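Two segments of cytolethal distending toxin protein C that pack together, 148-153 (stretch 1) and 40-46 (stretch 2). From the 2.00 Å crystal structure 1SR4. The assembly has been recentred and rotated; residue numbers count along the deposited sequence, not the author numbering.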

# COMPACT_ATOMS: atom_id res chain seq x y z
N PRO C 148 -9.78 -5.94 -1.70
CA PRO C 148 -10.93 -5.05 -1.51
C PRO C 148 -12.18 -5.94 -1.39
O PRO C 148 -12.24 -7.03 -1.96
CB PRO C 148 -10.93 -4.20 -2.79
CG PRO C 148 -9.44 -4.12 -3.15
CD PRO C 148 -9.00 -5.56 -2.90
N PRO C 149 -13.19 -5.49 -0.63
CA PRO C 149 -14.41 -6.28 -0.46
C PRO C 149 -15.26 -6.39 -1.71
O PRO C 149 -15.53 -5.39 -2.39
CB PRO C 149 -15.11 -5.55 0.68
CG PRO C 149 -14.69 -4.09 0.46
CD PRO C 149 -13.22 -4.26 0.19
N PHE C 150 -15.67 -7.62 -2.03
CA PHE C 150 -16.48 -7.87 -3.21
C PHE C 150 -17.82 -7.12 -3.17
O PHE C 150 -18.48 -7.03 -2.13
CB PHE C 150 -16.79 -9.37 -3.36
CG PHE C 150 -17.88 -9.66 -4.36
CD1 PHE C 150 -17.59 -9.70 -5.73
CD2 PHE C 150 -19.21 -9.81 -3.94
CE1 PHE C 150 -18.61 -9.86 -6.68
CE2 PHE C 150 -20.25 -9.98 -4.87
CZ PHE C 150 -19.95 -10.00 -6.25
N GLY C 151 -18.24 -6.61 -4.32
CA GLY C 151 -19.51 -5.92 -4.37
C GLY C 151 -19.43 -4.61 -5.12
O GLY C 151 -18.48 -4.37 -5.86
N PRO C 152 -20.44 -3.75 -4.94
CA PRO C 152 -20.48 -2.45 -5.60
C PRO C 152 -19.50 -1.49 -4.97
O PRO C 152 -19.04 -1.70 -3.85
CB PRO C 152 -21.92 -2.01 -5.39
CG PRO C 152 -22.23 -2.57 -4.03
CD PRO C 152 -21.63 -3.96 -4.10
N SER C 153 -19.14 -0.45 -5.70
CA SER C 153 -18.25 0.57 -5.20
C SER C 153 -18.40 1.76 -6.14
O SER C 153 -18.85 1.63 -7.27
CB SER C 153 -16.79 0.08 -5.14
OG SER C 153 -16.20 -0.05 -6.43
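Stretch 2, residues 40-46: NYLSTHW

Proline-rich segments without regular secondary structure can pack by setting proline CH groups over aromatic faces while a backbone carbonyl accepts a hydrogen bond, and the contact between residues 148-153 and 40-46 of cytolethal distending toxin protein C is a compact example. Stretch 1 is neither helix nor strand. Stretch 2 takes a single 3-10 turn over residues 41-44 and then leaves it in an extended conformation. The two run in opposite senses: Pro-149 CA lies 5.7 Å from His-45 CA, Phe-150 CA lies 6.4 Å from Thr-44 CA, and Gly-151 CA lies 5.6 Å from Tyr-41 CA. Together they bury 304 Å², both sides summed, although the touching residues are at least 104 apart in sequence.

One hydrogen bond joins them. His-45 NE2 donates to Phe-150 O at 2.6 Å, with an N-H...acceptor angle of 160°, so the carbonyl lies near the plane of the imidazole, as a ring N-H requires. The other ring nitrogen, ND1, is hydrogen-bonded elsewhere in the structure, which leaves both nitrogens satisfied in this buried position.

Two CH-pi contacts use the prolines. Pro-149 CB sits 3.4 Å from the centroid of the His-45 ring, 11° off its normal, so the same imidazole that donates at its edge receives a proline on its face. Further along, Pro-152 CD lies 3.5 Å from the centroid of the Tyr-41 ring, 13° off the normal.

Van der Waals contacts add to these pairs. Phe-150, in the t rotamer, brings CD2 to 3.9 Å from Tyr-41 CB, and its CB to 3.4 Å from Thr-44 OG1. That hydroxyl is already engaged within its own stretch, donating to Tyr-41 O at 2.7 Å. Gly-151 fits closely here, its CA 4.2 Å from Tyr-41 CB. A CB at this position would come within 2.8 Å of Tyr-41 CD1 and 2.6 Å of Pro-152 CD, and the backbone angles of 134/-164 would by themselves call for glycine.

The 3-10 turn carries Tyr-41 and Thr-44, and His-45 follows directly after it. The turn is held locally. Ser-43 N and Thr-44 N donate to Asn-40 O and Tyr-41 O at 3.1 and 2.8 Å respectively, and Ser-43 OG reaches Asn-40 O at 2.7 Å. Asn-40 OD1 accepts from Leu-42 N at 2.8 Å. The general lesson is that a short turn and the residue after it can set a phenol ring and an imidazole against two separate prolines.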

# COMPACT_ATOMS: atom_id res chain seq x y z
N ASN C 40 -26.08 -12.31 -0.99
CA ASN C 40 -25.95 -10.91 -0.56
C ASN C 40 -24.44 -10.68 -0.52
O ASN C 40 -23.71 -11.51 0.02
CB ASN C 40 -26.55 -10.72 0.83
CG ASN C 40 -26.41 -9.29 1.32
OD1 ASN C 40 -25.39 -8.64 1.10
ND2 ASN C 40 -27.44 -8.80 2.01
N TYR C 41 -23.96 -9.56 -1.06
CA TYR C 41 -22.52 -9.37 -1.07
C TYR C 41 -21.85 -9.29 0.31
O TYR C 41 -20.67 -9.66 0.44
CB TYR C 41 -22.14 -8.17 -1.98
CG TYR C 41 -22.51 -6.77 -1.52
CD1 TYR C 41 -21.67 -6.05 -0.67
CD2 TYR C 41 -23.66 -6.13 -2.01
CE1 TYR C 41 -21.94 -4.73 -0.33
CE2 TYR C 41 -23.94 -4.80 -1.67
CZ TYR C 41 -23.08 -4.11 -0.84
OH TYR C 41 -23.31 -2.79 -0.52
N LEU C 42 -22.57 -8.85 1.33
CA LEU C 42 -21.97 -8.78 2.66
C LEU C 42 -21.52 -10.15 3.17
O LEU C 42 -20.77 -10.24 4.14
CB LEU C 42 -22.93 -8.13 3.68
CG LEU C 42 -23.15 -6.62 3.53
CD1 LEU C 42 -24.05 -6.14 4.67
CD2 LEU C 42 -21.81 -5.85 3.56
N SER C 43 -21.97 -11.22 2.52
CA SER C 43 -21.56 -12.56 2.92
C SER C 43 -20.10 -12.80 2.54
O SER C 43 -19.52 -13.80 2.97
CB SER C 43 -22.45 -13.61 2.26
OG SER C 43 -22.30 -13.60 0.86
N THR C 44 -19.52 -11.91 1.74
CA THR C 44 -18.12 -12.05 1.33
C THR C 44 -17.20 -11.05 2.02
O THR C 44 -15.99 -11.04 1.78
CB THR C 44 -17.94 -11.86 -0.19
OG1 THR C 44 -18.28 -10.51 -0.54
CG2 THR C 44 -18.82 -12.83 -0.99
N HIS C 45 -17.79 -10.22 2.90
CA HIS C 45 -17.03 -9.20 3.63
C HIS C 45 -16.63 -9.60 5.04
O HIS C 45 -17.37 -10.32 5.73
CB HIS C 45 -17.85 -7.90 3.77
CG HIS C 45 -18.08 -7.17 2.48
ND1 HIS C 45 -18.29 -5.81 2.44
CD2 HIS C 45 -18.16 -7.61 1.20
CE1 HIS C 45 -18.50 -5.44 1.18
NE2 HIS C 45 -18.43 -6.51 0.42
N TRP C 46 -15.47 -9.11 5.46
CA TRP C 46 -14.92 -9.32 6.79
C TRP C 46 -14.24 -8.04 7.21
O TRP C 46 -13.75 -7.28 6.36
CB TRP C 46 -13.86 -10.42 6.81
CG TRP C 46 -14.33 -11.74 6.32
CD1 TRP C 46 -14.23 -12.23 5.06
CD2 TRP C 46 -14.98 -12.75 7.10
NE1 TRP C 46 -14.77 -13.50 5.00
CE2 TRP C 46 -15.24 -13.84 6.25
CE3 TRP C 46 -15.36 -12.84 8.45
CZ2 TRP C 46 -15.87 -15.01 6.69
CZ3 TRP C 46 -15.97 -14.00 8.88
CH2 TRP C 46 -16.22 -15.07 8.01